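Nucleoprotein (Sendai virus, PDB 6M7D) coats the viral RNA genome as a helical nucleocapsid, one subunit per six nucleotides, shielding it from nucleases and presenting it as template for transcription and replication. Local coordinates at residues Q348-F362 and G403-G414. Residues are numbered along the deposited sequence; the frame is centred on the assembly and turned at random.
Sequences QQYVTGRTYLDMEMF and GGDGAYHKPTGG. With nucleotides of chain B.
Gln-348 and Thr-412 begin a contact in which a chain end that probably marks the passage from Ncore into Ntail runs, extended, alongside the RNA-binding loop, a worked example of one loop serving two partners. The hydroxyl of Thr-412 donates to Gln-348 O (OG1 to O 2.6 Å), from above the carbonyl plane, while the Gln-348 amide, whose NE2 is hydrogen-bonded to Val-341 O, lies against the His-409 ring with planes 31° apart. Tyr-350 OH, also hydrogen-bonded to Ser-268, lies 2.8 Å from OP2 of U3 of chain B. Val-351 sits between the partners, CG1 3.5 Å from Thr-412 O and 3.6 Å from U3 C4, and its N donates to U3 O2'. The rotation of Thr-352 (chi1 64°) brings OG1 to Thr-412 N, for a weak bond. Gly-353 N points to Thr-412 O. Arg-354, an RNA-binding residue, grips Val-351 O through NE and NH2; the C5 edge of U3 points at one guanidinium face, toward the rim. Ending the type I turn from Arg-354, Leu-357 packs on Pro-411 (CD2 to CB 3.6 Å), as do Met-359 and Phe-362 of helix 359-370. The Phe-362 ring edge meets backbone, CE2 lying 3.3 Å from His-409 O.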
ATOM      1  N   GLN A 348       0.935 -18.706  -6.975  1.00  1.22           N
ATOM      2  CA  GLN A 348       0.179 -19.314  -8.056  1.00  1.22           C
ATOM      3  C   GLN A 348      -1.104 -18.568  -8.373  1.00  1.22           C
ATOM      4  O   GLN A 348      -1.761 -18.893  -9.363  1.00  1.22           O
ATOM      5  CB  GLN A 348      -0.126 -20.765  -7.718  1.00  1.22           C
ATOM      6  CG  GLN A 348       1.114 -21.611  -7.651  1.00  1.22           C
ATOM      7  CD  GLN A 348       0.895 -22.910  -6.939  1.00  1.22           C
ATOM      8  OE1 GLN A 348      -0.234 -23.310  -6.688  1.00  1.22           O
ATOM      9  NE2 GLN A 348       1.982 -23.579  -6.595  1.00  1.22           N
ATOM     10  N   GLN A 349      -1.478 -17.588  -7.560  1.00  1.60           N
ATOM     11  CA  GLN A 349      -2.576 -16.690  -7.867  1.00  1.60           C
ATOM     12  C   GLN A 349      -2.085 -15.338  -8.341  1.00  1.60           C
ATOM     13  O   GLN A 349      -2.897 -14.487  -8.705  1.00  1.60           O
ATOM     14  CB  GLN A 349      -3.479 -16.520  -6.646  1.00  1.60           C
ATOM     15  CG  GLN A 349      -4.572 -17.556  -6.550  1.00  1.60           C
ATOM     16  CD  GLN A 349      -4.039 -18.922  -6.198  1.00  1.60           C
ATOM     17  OE1 GLN A 349      -3.192 -19.060  -5.320  1.00  1.60           O
ATOM     18  NE2 GLN A 349      -4.530 -19.944  -6.885  1.00  1.60           N
ATOM     19  N   TYR A 350      -0.779 -15.127  -8.333  1.00  0.90           N
ATOM     20  CA  TYR A 350      -0.185 -13.948  -8.934  1.00  0.90           C
ATOM     21  C   TYR A 350      -0.252 -14.052 -10.447  1.00  0.90           C
ATOM     22  O   TYR A 350       0.018 -15.106 -11.022  1.00  0.90           O
ATOM     23  CB  TYR A 350       1.261 -13.823  -8.477  1.00  0.90           C
ATOM     24  CG  TYR A 350       1.980 -12.598  -8.955  1.00  0.90           C
ATOM     25  CD1 TYR A 350       1.604 -11.343  -8.524  1.00  0.90           C
ATOM     26  CD2 TYR A 350       3.054 -12.701  -9.819  1.00  0.90           C
ATOM     27  CE1 TYR A 350       2.261 -10.231  -8.947  1.00  0.90           C
ATOM     28  CE2 TYR A 350       3.723 -11.592 -10.242  1.00  0.90           C
ATOM     29  CZ  TYR A 350       3.320 -10.359  -9.803  1.00  0.90           C
ATOM     30  OH  TYR A 350       3.979  -9.242 -10.228  1.00  0.90           O
ATOM     31  N   VAL A 351      -0.612 -12.950 -11.099  1.00  1.11           N
ATOM     32  CA  VAL A 351      -0.779 -12.947 -12.547  1.00  1.11           C
ATOM     33  C   VAL A 351       0.611 -13.021 -13.171  1.00  1.11           C
ATOM     34  O   VAL A 351       1.358 -12.045 -13.185  1.00  1.11           O
ATOM     35  CB  VAL A 351      -1.559 -11.727 -13.033  1.00  1.11           C
ATOM     36  CG1 VAL A 351      -1.510 -11.646 -14.542  1.00  1.11           C
ATOM     37  CG2 VAL A 351      -2.985 -11.806 -12.559  1.00  1.11           C
ATOM     38  N   THR A 352       0.963 -14.198 -13.673  1.00  0.93           N
ATOM     39  CA  THR A 352       2.190 -14.409 -14.419  1.00  0.93           C
ATOM     40  C   THR A 352       1.933 -14.616 -15.901  1.00  0.93           C
ATOM     41  O   THR A 352       2.885 -14.750 -16.667  1.00  0.93           O
ATOM     42  CB  THR A 352       2.963 -15.606 -13.856  1.00  0.93           C
ATOM     43  OG1 THR A 352       2.197 -16.799 -14.026  1.00  0.93           O
ATOM     44  CG2 THR A 352       3.233 -15.418 -12.396  1.00  0.93           C
ATOM     45  N   GLY A 353       0.675 -14.627 -16.325  1.00  1.04           N
ATOM     46  CA  GLY A 353       0.384 -14.794 -17.728  1.00  1.04           C
ATOM     47  C   GLY A 353       0.457 -13.459 -18.426  1.00  1.04           C
ATOM     48  O   GLY A 353      -0.501 -12.687 -18.434  1.00  1.04           O
ATOM     49  N   ARG A 354       1.608 -13.188 -19.024  1.00  0.69           N
ATOM     50  CA  ARG A 354       1.919 -11.897 -19.605  1.00  0.69           C
ATOM     51  C   ARG A 354       2.584 -12.120 -20.950  1.00  0.69           C
ATOM     52  O   ARG A 354       3.116 -13.195 -21.227  1.00  0.69           O
ATOM     53  CB  ARG A 354       2.825 -11.078 -18.682  1.00  0.69           C
ATOM     54  CG  ARG A 354       2.222 -10.882 -17.321  1.00  0.69           C
ATOM     55  CD  ARG A 354       3.087 -10.089 -16.414  1.00  0.69           C
ATOM     56  NE  ARG A 354       2.662 -10.256 -15.036  1.00  0.69           N
ATOM     57  CZ  ARG A 354       3.138  -9.564 -14.014  1.00  0.69           C
ATOM     58  NH1 ARG A 354       4.061  -8.642 -14.205  1.00  0.69           N
ATOM     59  NH2 ARG A 354       2.682  -9.797 -12.801  1.00  0.69           N
ATOM     60  N   THR A 355       2.530 -11.092 -21.794  1.00  0.90           N
ATOM     61  CA  THR A 355       3.060 -11.230 -23.143  1.00  0.90           C
ATOM     62  C   THR A 355       4.546 -11.551 -23.121  1.00  0.90           C
ATOM     63  O   THR A 355       5.049 -12.247 -24.008  1.00  0.90           O
ATOM     64  CB  THR A 355       2.799  -9.959 -23.945  1.00  0.90           C
ATOM     65  OG1 THR A 355       3.524  -8.865 -23.371  1.00  0.90           O
ATOM     66  CG2 THR A 355       1.321  -9.634 -23.954  1.00  0.90           C
ATOM     67  N   TYR A 356       5.260 -11.069 -22.114  1.00  0.54           N
ATOM     68  CA  TYR A 356       6.700 -11.236 -22.045  1.00  0.54           C
ATOM     69  C   TYR A 356       7.122 -12.423 -21.206  1.00  0.54           C
ATOM     70  O   TYR A 356       8.320 -12.601 -20.975  1.00  0.54           O
ATOM     71  CB  TYR A 356       7.360  -9.967 -21.507  1.00  0.54           C
ATOM     72  CG  TYR A 356       6.720  -9.377 -20.280  1.00  0.54           C
ATOM     73  CD1 TYR A 356       5.766  -8.389 -20.390  1.00  0.54           C
ATOM     74  CD2 TYR A 356       7.086  -9.792 -19.009  1.00  0.54           C
ATOM     75  CE1 TYR A 356       5.189  -7.840 -19.282  1.00  0.54           C
ATOM     76  CE2 TYR A 356       6.514  -9.248 -17.895  1.00  0.54           C
ATOM     77  CZ  TYR A 356       5.567  -8.268 -18.039  1.00  0.54           C
ATOM     78  OH  TYR A 356       4.986  -7.706 -16.935  1.00  0.54           O
ATOM     79  N   LEU A 357       6.184 -13.241 -20.749  1.00  0.92           N
ATOM     80  CA  LEU A 357       6.553 -14.438 -20.011  1.00  0.92           C
ATOM     81  C   LEU A 357       7.292 -15.381 -20.943  1.00  0.92           C
ATOM     82  O   LEU A 357       6.694 -15.972 -21.846  1.00  0.92           O
ATOM     83  CB  LEU A 357       5.329 -15.122 -19.418  1.00  0.92           C
ATOM     84  CG  LEU A 357       5.688 -16.424 -18.702  1.00  0.92           C
ATOM     85  CD1 LEU A 357       6.169 -16.163 -17.294  1.00  0.92           C
ATOM     86  CD2 LEU A 357       4.525 -17.358 -18.691  1.00  0.92           C
ATOM     87  N   ASP A 358       8.596 -15.504 -20.740  1.00  0.96           N
ATOM     88  CA  ASP A 358       9.404 -16.477 -21.457  1.00  0.96           C
ATOM     89  C   ASP A 358       8.976 -17.850 -20.977  1.00  0.96           C
ATOM     90  O   ASP A 358       9.318 -18.271 -19.874  1.00  0.96           O
ATOM     91  CB  ASP A 358      10.885 -16.220 -21.199  1.00  0.96           C
ATOM     92  CG  ASP A 358      11.785 -16.989 -22.133  1.00  0.96           C
ATOM     93  OD1 ASP A 358      11.279 -17.831 -22.900  1.00  0.96           O
ATOM     94  OD2 ASP A 358      13.008 -16.745 -22.107  1.00  0.96           O
ATOM     95  N   MET A 359       8.198 -18.549 -21.797  1.00  1.86           N
ATOM     96  CA  MET A 359       7.634 -19.818 -21.365  1.00  1.86           C
ATOM     97  C   MET A 359       8.713 -20.850 -21.083  1.00  1.86           C
ATOM     98  O   MET A 359       8.535 -21.706 -20.215  1.00  1.86           O
ATOM     99  CB  MET A 359       6.663 -20.344 -22.413  1.00  1.86           C
ATOM    100  CG  MET A 359       5.681 -21.338 -21.854  1.00  1.86           C
ATOM    101  SD  MET A 359       4.620 -20.602 -20.602  1.00  1.86           S
ATOM    102  CE  MET A 359       4.092 -22.070 -19.736  1.00  1.86           C
ATOM    103  N   GLU A 360       9.837 -20.786 -21.788  1.00  1.50           N
ATOM    104  CA  GLU A 360      10.894 -21.749 -21.522  1.00  1.50           C
ATOM    105  C   GLU A 360      11.616 -21.422 -20.226  1.00  1.50           C
ATOM    106  O   GLU A 360      11.998 -22.326 -19.484  1.00  1.50           O
ATOM    107  CB  GLU A 360      11.874 -21.809 -22.691  1.00  1.50           C
ATOM    108  CG  GLU A 360      11.284 -22.340 -23.995  1.00  1.50           C
ATOM    109  CD  GLU A 360      10.059 -23.236 -23.814  1.00  1.50           C
ATOM    110  OE1 GLU A 360      10.152 -24.269 -23.117  1.00  1.50           O
ATOM    111  OE2 GLU A 360       8.996 -22.907 -24.389  1.00  1.50           O
ATOM    112  N   MET A 361      11.780 -20.138 -19.914  1.00  1.24           N
ATOM    113  CA  MET A 361      12.352 -19.773 -18.624  1.00  1.24           C
ATOM    114  C   MET A 361      11.376 -20.055 -17.493  1.00  1.24           C
ATOM    115  O   MET A 361      11.781 -20.465 -16.406  1.00  1.24           O
ATOM    116  CB  MET A 361      12.769 -18.307 -18.634  1.00  1.24           C
ATOM    117  CG  MET A 361      14.077 -18.062 -19.339  1.00  1.24           C
ATOM    118  SD  MET A 361      15.404 -19.100 -18.736  1.00  1.24           S
ATOM    119  CE  MET A 361      15.677 -20.149 -20.156  1.00  1.24           C
ATOM    120  N   PHE A 362      10.085 -19.865 -17.744  1.00  0.96           N
ATOM    121  CA  PHE A 362       9.064 -20.213 -16.767  1.00  0.96           C
ATOM    122  C   PHE A 362       9.094 -21.700 -16.446  1.00  0.96           C
ATOM    123  O   PHE A 362       9.163 -22.103 -15.276  1.00  0.96           O
ATOM    124  CB  PHE A 362       7.701 -19.798 -17.315  1.00  0.96           C
ATOM    125  CG  PHE A 362       6.577 -19.965 -16.351  1.00  0.96           C
ATOM    126  CD1 PHE A 362       6.560 -19.274 -15.161  1.00  0.96           C
ATOM    127  CD2 PHE A 362       5.521 -20.796 -16.646  1.00  0.96           C
ATOM    128  CE1 PHE A 362       5.524 -19.422 -14.283  1.00  0.96           C
ATOM    129  CE2 PHE A 362       4.486 -20.940 -15.768  1.00  0.96           C
ATOM    130  CZ  PHE A 362       4.491 -20.253 -14.584  1.00  0.96           C
ATOM    131  N   GLY A 403       5.905 -35.634  -5.790  1.00 16.79           N
ATOM    132  CA  GLY A 403       5.880 -36.542  -6.952  1.00 16.79           C
ATOM    133  C   GLY A 403       6.597 -35.945  -8.152  1.00 16.79           C
ATOM    134  O   GLY A 403       7.357 -36.679  -8.814  1.00 16.79           O
ATOM    135  N   GLY A 404       6.394 -34.645  -8.395  1.00 15.57           N
ATOM    136  CA  GLY A 404       6.997 -33.950  -9.551  1.00 15.57           C
ATOM    137  C   GLY A 404       6.926 -34.786 -10.819  1.00 15.57           C
ATOM    138  O   GLY A 404       7.952 -34.862 -11.523  1.00 15.57           O
ATOM    139  N   ASP A 405       5.776 -35.414 -11.088  1.00 19.75           N
ATOM    140  CA  ASP A 405       5.625 -36.298 -12.277  1.00 19.75           C
ATOM    141  C   ASP A 405       5.232 -35.501 -13.527  1.00 19.75           C
ATOM    142  O   ASP A 405       4.109 -35.705 -14.028  1.00 19.75           O
ATOM    143  CB  ASP A 405       4.656 -37.450 -11.992  1.00 19.75           C
ATOM    144  CG  ASP A 405       5.289 -38.577 -11.194  1.00 19.75           C
ATOM    145  OD1 ASP A 405       4.664 -39.651 -11.099  1.00 19.75           O
ATOM    146  OD2 ASP A 405       6.404 -38.372 -10.678  1.00 19.75           O
ATOM    147  N   GLY A 406       6.140 -34.656 -14.024  1.00 18.92           N
ATOM    148  CA  GLY A 406       5.922 -33.884 -15.264  1.00 18.92           C
ATOM    149  C   GLY A 406       4.640 -33.066 -15.263  1.00 18.92           C
ATOM    150  O   GLY A 406       3.938 -33.082 -16.293  1.00 18.92           O
ATOM    151  N   ALA A 407       4.321 -32.402 -14.149  1.00 14.74           N
ATOM    152  CA  ALA A 407       3.107 -31.552 -14.084  1.00 14.74           C
ATOM    153  C   ALA A 407       3.553 -30.095 -13.927  1.00 14.74           C
ATOM    154  O   ALA A 407       4.279 -29.810 -12.956  1.00 14.74           O
ATOM    155  CB  ALA A 407       2.235 -31.992 -12.935  1.00 14.74           C
ATOM    156  N   TYR A 408       3.113 -29.204 -14.822  1.00  8.05           N
ATOM    157  CA  TYR A 408       3.555 -27.824 -14.731  1.00  8.05           C
ATOM    158  C   TYR A 408       2.383 -26.937 -14.351  1.00  8.05           C
ATOM    159  O   TYR A 408       1.224 -27.264 -14.612  1.00  8.05           O
ATOM    160  CB  TYR A 408       4.156 -27.344 -16.053  1.00  8.05           C
ATOM    161  CG  TYR A 408       5.584 -27.775 -16.278  1.00  8.05           C
ATOM    162  CD1 TYR A 408       6.507 -27.771 -15.244  1.00  8.05           C
ATOM    163  CD2 TYR A 408       6.004 -28.207 -17.528  1.00  8.05           C
ATOM    164  CE1 TYR A 408       7.807 -28.164 -15.454  1.00  8.05           C
ATOM    165  CE2 TYR A 408       7.301 -28.603 -17.746  1.00  8.05           C
ATOM    166  CZ  TYR A 408       8.199 -28.581 -16.707  1.00  8.05           C
ATOM    167  OH  TYR A 408       9.493 -28.981 -16.933  1.00  8.05           O
ATOM    168  N   HIS A 409       2.701 -25.811 -13.730  1.00  5.21           N
ATOM    169  CA  HIS A 409       1.721 -24.795 -13.385  1.00  5.21           C
ATOM    170  C   HIS A 409       1.493 -23.907 -14.594  1.00  5.21           C
ATOM    171  O   HIS A 409       2.451 -23.420 -15.198  1.00  5.21           O
ATOM    172  CB  HIS A 409       2.197 -23.954 -12.203  1.00  5.21           C
ATOM    173  CG  HIS A 409       2.379 -24.734 -10.942  1.00  5.21           C
ATOM    174  ND1 HIS A 409       1.325 -25.091 -10.132  1.00  5.21           N
ATOM    175  CD2 HIS A 409       3.491 -25.227 -10.351  1.00  5.21           C
ATOM    176  CE1 HIS A 409       1.780 -25.773  -9.098  1.00  5.21           C
ATOM    177  NE2 HIS A 409       3.092 -25.868  -9.206  1.00  5.21           N
ATOM    178  N   LYS A 410       0.252 -23.715 -14.949  1.00  5.30           N
ATOM    179  CA  LYS A 410      -0.004 -22.796 -16.042  1.00  5.30           C
ATOM    180  C   LYS A 410       0.104 -21.361 -15.538  1.00  5.30           C
ATOM    181  O   LYS A 410      -0.329 -21.064 -14.423  1.00  5.30           O
ATOM    182  CB  LYS A 410      -1.385 -23.038 -16.642  1.00  5.30           C
ATOM    183  CG  LYS A 410      -1.625 -24.463 -17.096  1.00  5.30           C
ATOM    184  CD  LYS A 410      -0.483 -24.971 -17.954  1.00  5.30           C
ATOM    185  CE  LYS A 410      -0.020 -26.349 -17.504  1.00  5.30           C
ATOM    186  NZ  LYS A 410       1.195 -26.802 -18.235  1.00  5.30           N
ATOM    187  N   PRO A 411       0.697 -20.463 -16.321  1.00  2.92           N
ATOM    188  CA  PRO A 411       0.794 -19.064 -15.892  1.00  2.92           C
ATOM    189  C   PRO A 411      -0.580 -18.456 -15.654  1.00  2.92           C
ATOM    190  O   PRO A 411      -1.472 -18.536 -16.499  1.00  2.92           O
ATOM    191  CB  PRO A 411       1.524 -18.387 -17.057  1.00  2.92           C
ATOM    192  CG  PRO A 411       1.467 -19.349 -18.181  1.00  2.92           C
ATOM    193  CD  PRO A 411       1.410 -20.702 -17.582  1.00  2.92           C
ATOM    194  N   THR A 412      -0.743 -17.854 -14.479  1.00  2.29           N
ATOM    195  CA  THR A 412      -2.018 -17.270 -14.095  1.00  2.29           C
ATOM    196  C   THR A 412      -2.282 -16.010 -14.906  1.00  2.29           C
ATOM    197  O   THR A 412      -1.432 -15.120 -14.983  1.00  2.29           O
ATOM    198  CB  THR A 412      -2.023 -16.954 -12.602  1.00  2.29           C
ATOM    199  OG1 THR A 412      -1.780 -18.153 -11.861  1.00  2.29           O
ATOM    200  CG2 THR A 412      -3.356 -16.372 -12.174  1.00  2.29           C
ATOM    201  N   GLY A 413      -3.457 -15.939 -15.514  1.00  4.76           N
ATOM    202  CA  GLY A 413      -3.827 -14.822 -16.357  1.00  4.76           C
ATOM    203  C   GLY A 413      -4.606 -13.768 -15.595  1.00  4.76           C
ATOM    204  O   GLY A 413      -5.176 -14.036 -14.542  1.00  4.76           O
ATOM    205  N   GLY A 414      -4.623 -12.560 -16.144  1.00  9.31           N
ATOM    206  CA  GLY A 414      -5.322 -11.451 -15.524  1.00  9.31           C
ATOM    207  C   GLY A 414      -6.818 -11.473 -15.753  1.00  9.31           C
ATOM    208  O   GLY A 414      -7.302 -12.111 -16.685  1.00  9.31           O
TER
ATOM    209  P     U B   3       2.160  -6.273  -9.224  1.00  0.00           P
ATOM    210  OP1   U B   3       2.980  -6.286  -8.004  1.00  0.00           O
ATOM    211  OP2   U B   3       2.713  -6.803 -10.475  1.00  0.00           O
ATOM    212  O5'   U B   3       0.818  -7.034  -8.885  1.00  0.00           O
ATOM    213  C5'   U B   3      -0.167  -6.430  -8.068  1.00  0.00           C
ATOM    214  C4'   U B   3      -1.513  -7.066  -8.275  1.00  0.00           C
ATOM    215  O4'   U B   3      -1.943  -6.872  -9.649  1.00  0.00           O
ATOM    216  C3'   U B   3      -1.549  -8.565  -8.023  1.00  0.00           C
ATOM    217  O3'   U B   3      -2.793  -8.907  -7.429  1.00  0.00           O
ATOM    218  C2'   U B   3      -1.471  -9.151  -9.426  1.00  0.00           C
ATOM    219  O2'   U B   3      -2.018 -10.442  -9.546  1.00  0.00           O
ATOM    220  C1'   U B   3      -2.248  -8.121 -10.233  1.00  0.00           C
ATOM    221  N1    U B   3      -1.866  -8.087 -11.653  1.00  0.00           N
ATOM    222  C2    U B   3      -2.847  -8.210 -12.605  1.00  0.00           C
ATOM    223  O2    U B   3      -4.022  -8.314 -12.333  1.00  0.00           O
ATOM    224  N3    U B   3      -2.407  -8.198 -13.895  1.00  0.00           N
ATOM    225  C4    U B   3      -1.106  -8.093 -14.322  1.00  0.00           C
ATOM    226  O4    U B   3      -0.858  -8.096 -15.526  1.00  0.00           O
ATOM    227  C5    U B   3      -0.147  -7.973 -13.279  1.00  0.00           C
ATOM    228  C6    U B   3      -0.554  -7.983 -12.018  1.00  0.00           C
ATOM    229  P     U B   4      -2.898  -9.067  -5.843  1.00  0.00           P
ATOM    230  OP1   U B   4      -4.329  -9.194  -5.510  1.00  0.00           O
ATOM    231  OP2   U B   4      -2.060  -8.036  -5.214  1.00  0.00           O
ATOM    232  O5'   U B   4      -2.187 -10.447  -5.548  1.00  0.00           O
ATOM    233  C5'   U B   4      -2.799 -11.671  -5.903  1.00  0.00           C
ATOM    234  C4'   U B   4      -2.084 -12.840  -5.285  1.00  0.00           C
ATOM    235  O4'   U B   4      -0.707 -12.873  -5.718  1.00  0.00           O
ATOM    236  C3'   U B   4      -1.960 -12.850  -3.780  1.00  0.00           C
ATOM    237  O3'   U B   4      -3.159 -13.181  -3.111  1.00  0.00           O
ATOM    238  C2'   U B   4      -0.861 -13.870  -3.580  1.00  0.00           C
ATOM    239  O2'   U B   4      -1.374 -15.168  -3.815  1.00  0.00           O
ATOM    240  C1'   U B   4       0.068 -13.530  -4.738  1.00  0.00           C
ATOM    241  N1    U B   4       1.211 -12.674  -4.346  1.00  0.00           N
ATOM    242  C2    U B   4       2.242 -13.228  -3.603  1.00  0.00           C
ATOM    243  O2    U B   4       2.273 -14.368  -3.211  1.00  0.00           O
ATOM    244  N3    U B   4       3.269 -12.394  -3.296  1.00  0.00           N
ATOM    245  C4    U B   4       3.380 -11.086  -3.655  1.00  0.00           C
ATOM    246  O4    U B   4       4.373 -10.473  -3.299  1.00  0.00           O
ATOM    247  C5    U B   4       2.294 -10.581  -4.423  1.00  0.00           C
ATOM    248  C6    U B   4       1.271 -11.368  -4.738  1.00  0.00           C
TER